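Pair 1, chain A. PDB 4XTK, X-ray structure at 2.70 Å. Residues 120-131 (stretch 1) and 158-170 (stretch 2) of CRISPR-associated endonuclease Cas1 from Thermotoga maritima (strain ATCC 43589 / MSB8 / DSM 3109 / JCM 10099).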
# COMPACT_ATOMS: atom_id res chain seq x y z
N ASN A 120 29.85 11.38 -5.97
CA ASN A 120 30.05 10.86 -4.63
C ASN A 120 31.23 9.90 -4.59
O ASN A 120 32.02 9.93 -3.64
CB ASN A 120 28.79 10.15 -4.13
CG ASN A 120 27.67 11.12 -3.83
OD1 ASN A 120 27.86 12.34 -3.87
ND2 ASN A 120 26.50 10.59 -3.49
N MET A 121 31.35 9.06 -5.61
CA MET A 121 32.50 8.18 -5.75
C MET A 121 33.80 8.99 -5.79
O MET A 121 34.76 8.68 -5.07
CB MET A 121 32.39 7.31 -7.01
CG MET A 121 31.49 6.09 -6.86
SD MET A 121 31.57 4.97 -8.29
CE MET A 121 30.04 5.30 -9.12
N VAL A 122 33.83 10.01 -6.63
CA VAL A 122 35.03 10.83 -6.79
C VAL A 122 35.38 11.57 -5.50
O VAL A 122 36.55 11.62 -5.11
CB VAL A 122 34.86 11.86 -7.93
CG1 VAL A 122 35.92 12.93 -7.85
CG2 VAL A 122 34.90 11.15 -9.27
N ASP A 123 34.38 12.13 -4.84
CA ASP A 123 34.61 12.86 -3.60
C ASP A 123 35.17 11.95 -2.50
O ASP A 123 36.08 12.35 -1.76
CB ASP A 123 33.32 13.54 -3.12
CG ASP A 123 32.93 14.72 -3.99
OD1 ASP A 123 33.79 15.21 -4.75
OD2 ASP A 123 31.77 15.17 -3.90
N PHE A 124 34.64 10.74 -2.41
CA PHE A 124 35.12 9.80 -1.40
C PHE A 124 36.60 9.48 -1.62
O PHE A 124 37.39 9.46 -0.67
CB PHE A 124 34.29 8.51 -1.43
CG PHE A 124 34.63 7.55 -0.32
CD1 PHE A 124 34.08 7.70 0.94
CD2 PHE A 124 35.51 6.51 -0.54
CE1 PHE A 124 34.39 6.82 1.96
CE2 PHE A 124 35.83 5.62 0.47
CZ PHE A 124 35.26 5.78 1.73
N LEU A 125 36.97 9.26 -2.88
CA LEU A 125 38.36 8.97 -3.23
C LEU A 125 39.30 10.16 -2.96
O LEU A 125 40.40 9.98 -2.44
CB LEU A 125 38.45 8.55 -4.70
CG LEU A 125 37.80 7.22 -5.06
CD1 LEU A 125 37.83 7.01 -6.56
CD2 LEU A 125 38.48 6.07 -4.33
N LYS A 126 38.86 11.37 -3.30
CA LYS A 126 39.70 12.55 -3.13
C LYS A 126 39.88 12.93 -1.66
O LYS A 126 40.92 13.46 -1.28
CB LYS A 126 39.14 13.73 -3.91
CG LYS A 126 39.34 13.64 -5.41
CD LYS A 126 38.92 14.92 -6.11
CE LYS A 126 39.14 14.82 -7.61
NZ LYS A 126 38.66 16.03 -8.32
N LYS A 127 38.86 12.66 -0.85
CA LYS A 127 38.93 12.91 0.59
C LYS A 127 40.00 12.03 1.23
O LYS A 127 40.64 12.41 2.21
CB LYS A 127 37.58 12.63 1.25
CG LYS A 127 36.89 13.84 1.85
CD LYS A 127 35.45 13.51 2.23
N ARG A 128 40.17 10.84 0.66
CA ARG A 128 41.14 9.87 1.16
C ARG A 128 42.47 9.90 0.41
O ARG A 128 43.30 9.01 0.59
CB ARG A 128 40.52 8.48 1.14
CG ARG A 128 39.56 8.31 2.31
CD ARG A 128 38.72 7.07 2.23
NE ARG A 128 37.75 7.02 3.31
CZ ARG A 128 38.00 6.52 4.52
NH1 ARG A 128 39.20 6.03 4.81
NH2 ARG A 128 37.05 6.52 5.44
N LYS A 129 42.65 10.91 -0.44
CA LYS A 129 43.91 11.17 -1.15
C LYS A 129 44.23 10.06 -2.16
O LYS A 129 45.38 9.65 -2.30
CB LYS A 129 45.06 11.33 -0.16
CG LYS A 129 44.78 12.30 0.99
CD LYS A 129 45.07 13.74 0.61
CE LYS A 129 46.45 14.16 1.10
N VAL A 130 43.19 9.59 -2.84
CA VAL A 130 43.32 8.60 -3.90
C VAL A 130 42.96 9.25 -5.24
O VAL A 130 42.06 10.09 -5.30
CB VAL A 130 42.41 7.38 -3.64
CG1 VAL A 130 42.39 6.42 -4.83
CG2 VAL A 130 42.84 6.65 -2.37
N ARG A 131 43.66 8.87 -6.31
CA ARG A 131 43.39 9.42 -7.64
C ARG A 131 42.04 8.96 -8.19
O ARG A 131 41.76 7.76 -8.26
CB ARG A 131 44.50 9.02 -8.62
CG ARG A 131 45.89 9.06 -8.03
CD ARG A 131 46.81 9.95 -8.84
NE ARG A 131 47.23 9.32 -10.09
CZ ARG A 131 47.15 9.90 -11.28
NH1 ARG A 131 46.64 11.12 -11.40
NH2 ARG A 131 47.56 9.25 -12.36
N ALA A 158 31.85 1.51 -13.59
CA ALA A 158 32.43 2.60 -12.81
C ALA A 158 32.62 2.18 -11.36
O ALA A 158 33.67 2.42 -10.76
CB ALA A 158 31.56 3.84 -12.88
N ARG A 159 31.60 1.54 -10.81
CA ARG A 159 31.65 1.06 -9.44
C ARG A 159 32.81 0.08 -9.26
O ARG A 159 33.55 0.16 -8.27
CB ARG A 159 30.32 0.40 -9.06
CG ARG A 159 30.21 -0.02 -7.60
CD ARG A 159 29.89 1.14 -6.69
NE ARG A 159 28.63 1.79 -7.06
CZ ARG A 159 28.20 2.93 -6.53
NH1 ARG A 159 28.92 3.55 -5.60
NH2 ARG A 159 27.05 3.45 -6.93
N GLU A 160 32.97 -0.84 -10.21
CA GLU A 160 34.00 -1.87 -10.11
C GLU A 160 35.40 -1.26 -10.15
O GLU A 160 36.29 -1.69 -9.42
CB GLU A 160 33.84 -2.90 -11.22
N GLU A 161 35.58 -0.25 -11.00
CA GLU A 161 36.84 0.48 -11.06
C GLU A 161 37.06 1.26 -9.76
O GLU A 161 38.18 1.33 -9.24
CB GLU A 161 36.85 1.43 -12.26
CG GLU A 161 38.02 2.38 -12.29
CD GLU A 161 39.34 1.66 -12.38
OE1 GLU A 161 39.37 0.54 -12.94
OE2 GLU A 161 40.36 2.20 -11.90
N TYR A 162 35.98 1.84 -9.26
CA TYR A 162 36.01 2.56 -8.01
C TYR A 162 36.44 1.64 -6.87
O TYR A 162 37.25 2.02 -6.03
CB TYR A 162 34.63 3.17 -7.75
CG TYR A 162 34.34 3.51 -6.31
CD1 TYR A 162 34.71 4.73 -5.78
CD2 TYR A 162 33.68 2.60 -5.49
CE1 TYR A 162 34.44 5.04 -4.46
CE2 TYR A 162 33.41 2.90 -4.17
CZ TYR A 162 33.79 4.12 -3.67
OH TYR A 162 33.52 4.43 -2.36
N TYR A 163 35.90 0.43 -6.86
CA TYR A 163 36.24 -0.56 -5.84
C TYR A 163 37.71 -0.97 -5.90
O TYR A 163 38.33 -1.21 -4.86
CB TYR A 163 35.33 -1.79 -5.98
CG TYR A 163 34.01 -1.65 -5.26
CD1 TYR A 163 33.95 -1.07 -4.00
CD2 TYR A 163 32.82 -2.08 -5.85
CE1 TYR A 163 32.75 -0.93 -3.33
CE2 TYR A 163 31.61 -1.94 -5.18
CZ TYR A 163 31.58 -1.37 -3.92
OH TYR A 163 30.39 -1.22 -3.25
N SER A 164 38.27 -1.05 -7.11
CA SER A 164 39.69 -1.34 -7.27
C SER A 164 40.53 -0.23 -6.67
O SER A 164 41.60 -0.49 -6.13
CB SER A 164 40.04 -1.52 -8.75
OG SER A 164 39.49 -2.72 -9.26
N MET A 165 40.06 1.01 -6.77
CA MET A 165 40.79 2.13 -6.21
C MET A 165 40.67 2.12 -4.69
O MET A 165 41.58 2.55 -3.99
CB MET A 165 40.29 3.46 -6.78
CG MET A 165 40.45 3.61 -8.29
SD MET A 165 42.14 3.38 -8.88
CE MET A 165 43.06 4.47 -7.80
N ILE A 166 39.54 1.61 -4.20
CA ILE A 166 39.31 1.50 -2.76
C ILE A 166 40.28 0.50 -2.13
O ILE A 166 40.71 0.67 -0.99
CB ILE A 166 37.85 1.06 -2.46
CG1 ILE A 166 36.88 2.18 -2.82
CG2 ILE A 166 37.68 0.70 -1.00
CD1 ILE A 166 37.13 3.45 -2.06
N ASP A 167 40.66 -0.52 -2.89
CA ASP A 167 41.57 -1.54 -2.39
C ASP A 167 42.97 -1.02 -2.08
O ASP A 167 43.74 -1.69 -1.39
CB ASP A 167 41.67 -2.69 -3.40
CG ASP A 167 40.64 -3.77 -3.15
OD1 ASP A 167 40.08 -3.81 -2.03
OD2 ASP A 167 40.39 -4.58 -4.06
N SER A 168 43.31 0.17 -2.56
CA SER A 168 44.62 0.74 -2.26
C SER A 168 44.64 1.34 -0.85
O SER A 168 45.70 1.70 -0.33
CB SER A 168 45.01 1.80 -3.29
OG SER A 168 44.11 2.89 -3.29
N LEU A 169 43.47 1.43 -0.23
CA LEU A 169 43.34 1.93 1.13
C LEU A 169 43.30 0.80 2.16
O LEU A 169 43.28 1.06 3.36
CB LEU A 169 42.08 2.78 1.26
CG LEU A 169 42.09 4.05 0.41
CD1 LEU A 169 40.72 4.71 0.43
CD2 LEU A 169 43.16 5.01 0.90
N VAL A 170 43.31 -0.43 1.68
CA VAL A 170 43.20 -1.59 2.56
C VAL A 170 44.57 -2.21 2.83
O VAL A 170 45.25 -2.68 1.92
CB VAL A 170 42.29 -2.66 1.96
CG1 VAL A 170 42.28 -3.89 2.85
CG2 VAL A 170 40.89 -2.12 1.80

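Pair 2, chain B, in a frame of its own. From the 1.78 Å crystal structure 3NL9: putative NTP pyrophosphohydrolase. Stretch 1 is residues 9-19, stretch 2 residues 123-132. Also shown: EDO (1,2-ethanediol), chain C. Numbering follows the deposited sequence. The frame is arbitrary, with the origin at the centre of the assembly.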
# COMPACT_ATOMS: atom_id res chain seq x y z
N GLN B 9 -5.90 -2.37 13.91
CA GLN B 9 -6.41 -3.34 14.90
C GLN B 9 -7.11 -4.51 14.19
O GLN B 9 -6.99 -5.64 14.63
CB GLN B 9 -7.32 -2.68 15.92
CG GLN B 9 -6.55 -1.67 16.85
CD GLN B 9 -5.45 -2.33 17.67
OE1 GLN B 9 -5.57 -3.51 18.06
NE2 GLN B 9 -4.39 -1.57 17.98
N ASP B 10 -7.78 -4.23 13.07
CA ASP B 10 -8.50 -5.29 12.31
C ASP B 10 -7.52 -6.29 11.69
O ASP B 10 -7.67 -7.50 11.84
CB ASP B 10 -9.37 -4.65 11.22
CG ASP B 10 -10.70 -4.04 11.76
OD1 ASP B 10 -11.05 -4.24 12.93
OD2 ASP B 10 -11.39 -3.35 10.99
N VAL B 11 -6.45 -5.80 11.05
CA VAL B 11 -5.42 -6.71 10.53
C VAL B 11 -4.66 -7.40 11.64
O VAL B 11 -4.31 -8.55 11.51
CB VAL B 11 -4.43 -6.05 9.58
CG1 VAL B 11 -3.38 -7.11 9.06
CG2 VAL B 11 -5.16 -5.45 8.45
N LYS B 12 -4.39 -6.68 12.73
CA LYS B 12 -3.73 -7.30 13.87
C LYS B 12 -4.56 -8.49 14.37
O LYS B 12 -4.04 -9.58 14.66
CB LYS B 12 -3.53 -6.25 14.97
CG LYS B 12 -2.76 -6.77 16.16
CD LYS B 12 -2.38 -5.65 17.09
CE LYS B 12 -1.84 -6.23 18.39
NZ LYS B 12 -1.19 -5.18 19.22
N GLN B 13 -5.85 -8.26 14.46
CA GLN B 13 -6.81 -9.32 14.81
C GLN B 13 -6.75 -10.53 13.83
O GLN B 13 -6.71 -11.68 14.24
CB GLN B 13 -8.20 -8.70 14.74
CG GLN B 13 -9.31 -9.70 14.84
CD GLN B 13 -9.55 -10.04 16.22
OE1 GLN B 13 -10.19 -9.25 16.94
NE2 GLN B 13 -9.00 -11.19 16.67
N PHE B 14 -6.79 -10.24 12.53
CA PHE B 14 -6.67 -11.29 11.51
C PHE B 14 -5.38 -12.09 11.73
O PHE B 14 -5.40 -13.32 11.77
CB PHE B 14 -6.72 -10.67 10.10
CG PHE B 14 -6.58 -11.71 8.97
CD1 PHE B 14 -7.59 -12.63 8.72
CD2 PHE B 14 -5.41 -11.80 8.24
CE1 PHE B 14 -7.45 -13.59 7.70
CE2 PHE B 14 -5.26 -12.76 7.25
CZ PHE B 14 -6.28 -13.64 6.98
N HIS B 15 -4.26 -11.38 11.95
CA HIS B 15 -2.99 -12.08 12.21
C HIS B 15 -3.00 -13.02 13.41
O HIS B 15 -2.51 -14.16 13.28
CB HIS B 15 -1.80 -11.10 12.32
CG HIS B 15 -1.28 -10.62 10.98
ND1 HIS B 15 0.06 -10.59 10.68
CD2 HIS B 15 -1.93 -10.13 9.89
CE1 HIS B 15 0.23 -10.11 9.46
NE2 HIS B 15 -0.96 -9.83 8.96
N GLN B 16 -3.56 -12.58 14.54
CA GLN B 16 -3.66 -13.43 15.75
C GLN B 16 -4.56 -14.62 15.41
O GLN B 16 -4.17 -15.75 15.61
CB GLN B 16 -4.25 -12.69 16.98
CG GLN B 16 -3.35 -11.56 17.56
CD GLN B 16 -3.97 -10.81 18.76
OE1 GLN B 16 -4.15 -11.38 19.84
NE2 GLN B 16 -4.29 -9.52 18.57
N THR B 17 -5.73 -14.35 14.83
CA THR B 17 -6.74 -15.40 14.65
C THR B 17 -6.20 -16.56 13.73
O THR B 17 -6.37 -17.74 14.05
CB THR B 17 -8.08 -14.79 14.15
OG1 THR B 17 -8.66 -13.97 15.20
CG2 THR B 17 -9.10 -15.86 13.76
N PHE B 18 -5.46 -16.19 12.68
CA PHE B 18 -5.02 -17.10 11.62
C PHE B 18 -3.53 -17.42 11.68
O PHE B 18 -2.96 -17.98 10.72
CB PHE B 18 -5.45 -16.49 10.26
CG PHE B 18 -6.93 -16.58 10.05
CD1 PHE B 18 -7.49 -17.72 9.47
CD2 PHE B 18 -7.77 -15.59 10.52
CE1 PHE B 18 -8.88 -17.83 9.37
CE2 PHE B 18 -9.16 -15.72 10.42
CZ PHE B 18 -9.71 -16.82 9.84
N HIS B 19 -2.93 -17.10 12.83
CA HIS B 19 -1.55 -17.44 13.16
C HIS B 19 -0.54 -16.85 12.16
O HIS B 19 0.37 -17.55 11.73
CB HIS B 19 -1.33 -18.97 13.24
CG HIS B 19 -2.27 -19.69 14.16
ND1 HIS B 19 -2.32 -21.06 14.23
CD2 HIS B 19 -3.19 -19.23 15.05
CE1 HIS B 19 -3.23 -21.43 15.12
NE2 HIS B 19 -3.78 -20.33 15.62
N VAL B 123 -13.68 -6.85 3.17
CA VAL B 123 -12.50 -7.76 3.09
C VAL B 123 -12.23 -8.32 4.47
O VAL B 123 -12.05 -9.52 4.65
CB VAL B 123 -11.26 -7.02 2.49
CG1 VAL B 123 -9.99 -7.85 2.63
CG2 VAL B 123 -11.46 -6.74 1.02
N GLN B 124 -12.20 -7.44 5.46
CA GLN B 124 -12.00 -7.88 6.85
C GLN B 124 -12.98 -8.94 7.32
O GLN B 124 -12.59 -9.93 7.96
CB GLN B 124 -12.09 -6.65 7.80
CG GLN B 124 -11.98 -7.01 9.30
CD GLN B 124 -10.62 -7.58 9.65
OE1 GLN B 124 -9.67 -7.49 8.87
NE2 GLN B 124 -10.49 -8.08 10.86
N GLN B 125 -14.26 -8.70 7.04
CA GLN B 125 -15.30 -9.60 7.55
C GLN B 125 -15.23 -10.98 6.87
O GLN B 125 -15.35 -12.03 7.53
CB GLN B 125 -16.68 -8.96 7.39
CG GLN B 125 -16.85 -7.76 8.30
CD GLN B 125 -18.27 -7.22 8.39
OE1 GLN B 125 -19.24 -7.86 7.96
NE2 GLN B 125 -18.40 -6.04 8.99
N ALA B 126 -14.98 -10.98 5.58
CA ALA B 126 -14.81 -12.21 4.80
C ALA B 126 -13.57 -13.00 5.25
O ALA B 126 -13.58 -14.24 5.37
CB ALA B 126 -14.72 -11.86 3.28
N ASN B 127 -12.48 -12.28 5.53
CA ASN B 127 -11.29 -12.90 6.02
C ASN B 127 -11.61 -13.59 7.35
O ASN B 127 -11.25 -14.76 7.55
CB ASN B 127 -10.17 -11.85 6.22
CG ASN B 127 -9.37 -11.58 4.95
OD1 ASN B 127 -9.60 -12.20 3.91
ND2 ASN B 127 -8.38 -10.68 5.05
N MSE B 128 -12.30 -12.87 8.24
CA MSE B 128 -12.61 -13.41 9.59
C MSE B 128 -13.58 -14.58 9.51
O MSE B 128 -13.58 -15.46 10.36
CB MSE B 128 -13.14 -12.31 10.53
CG MSE B 128 -12.12 -11.20 10.92
SE MSE B 128 -10.48 -11.91 11.76
CE MSE B 128 -11.11 -12.91 13.32
N ALA B 129 -14.40 -14.61 8.46
CA ALA B 129 -15.40 -15.66 8.29
C ALA B 129 -14.75 -16.96 7.74
O ALA B 129 -15.45 -17.94 7.45
CB ALA B 129 -16.52 -15.18 7.36
N LYS B 130 -13.42 -17.00 7.60
CA LYS B 130 -12.75 -18.21 7.13
C LYS B 130 -12.61 -19.24 8.21
O LYS B 130 -12.10 -20.33 7.97
CB LYS B 130 -11.38 -17.89 6.54
CG LYS B 130 -11.44 -17.14 5.23
CD LYS B 130 -10.09 -17.21 4.55
CE LYS B 130 -10.07 -16.39 3.27
NZ LYS B 130 -8.76 -16.55 2.55
N LEU B 131 -13.06 -18.95 9.41
CA LEU B 131 -13.03 -19.98 10.44
C LEU B 131 -14.01 -21.06 10.07
O LEU B 131 -15.08 -20.79 9.53
CB LEU B 131 -13.35 -19.39 11.81
CG LEU B 131 -12.34 -18.39 12.34
CD1 LEU B 131 -12.89 -17.68 13.62
CD2 LEU B 131 -11.01 -19.10 12.59
N GLY B 132 -13.62 -22.31 10.34
CA GLY B 132 -14.51 -23.44 10.16
C GLY B 132 -15.60 -23.49 11.23
O GLY B 132 -15.67 -22.60 12.11
C1 EDO C . -1.53 -11.69 5.79
O1 EDO C . -0.17 -11.71 5.30
C2 EDO C . -2.11 -10.28 5.63
O2 EDO C . -1.28 -9.27 6.26

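Both pairs set two helical segments of one chain side by side, running the same way. In pair 1 the axes approach to 11.0 Å at 9°; in pair 2 they approach to 10.5 Å at 13°. Fourteen central residues superpose with an RMSD of 0.5 Å, so the backbone poses nearly the same problem twice: fill a gap between helices whose nearest CA atoms, at the central positions, lie about 7 Å apart.

The first inward layer matches Met121(A) with Asp10(B) and Tyr162(A) with Gln124(B). Pair 1 fills it with bulk. Met121(A) lays its CG over one face of the Tyr162(A) ring, 3.9 Å from the ring centroid, and its SD sits 3.6 Å from Tyr162(A) CB. Pair 2 uses polarity instead: Gln124(B) NE2 donates to the backbone carbonyl Asp10(B) O at 3.0 Å, the one hydrogen bond across either contact. That oxygen also accepts from Phe14(B) N at 3.0 Å, so the glutamine reads the backbone without breaking the helix. Asp10(B) packs its CB 3.6 Å from Gln124(B) CD.

One step on, Phe124(A) matches Gln13(B), both pointing toward the partner. The phenylalanine presents its ring edge to Ile166(A), CE2 to CD1 at 3.6 Å, whereas Gln13(B) CG makes a looser contact with Met128(B) SE at 4.0 Å.

At the next layer, Leu125(A) and Phe14(B) both start sideways and bring their ends nearer. Leu125(A) CD2 reaches Ile166(A) CD1 at 3.7 Å and Met165(A) CB at 4.0 Å. In pair 2 the matched partners are Met128(B) and Asn127(B): Phe14(B) CE1 lies 3.6 Å from Asn127(B) CB, Asn127(B) ND2 sits over one ring face, and the selenium of Met128(B), a selenomethionine, lies at the ring edge. Met128(B) starts away, yet its m, m, m side chain curls back.

Arg128(A) and Thr17(B) come next: Arg128(A) CD meets Leu169(A) CD1 at 3.6 Å, and Thr17(B) CG2 meets Leu131(B) CD2 at 3.9 Å, on matched leucines. Lys129(A) makes no contact, while its counterpart Phe18(B) brings CZ 3.4 Å from Asn127(B) O. In pair 1 the unmatched Val130(A) fills this end, CG1 3.6 Å from Met165(A) CE. Matched Ser168(A) and Lys130(B) both point toward: Ser168(A) OG lies 4.1 Å from Val130(A) CG2, and Lys130(B) CB 3.8 Å from Phe18(B) CE1, though the lysine's end leads away. The rule is that a shared backbone offers most of the same inward positions, while side chains of different chemistry fill them.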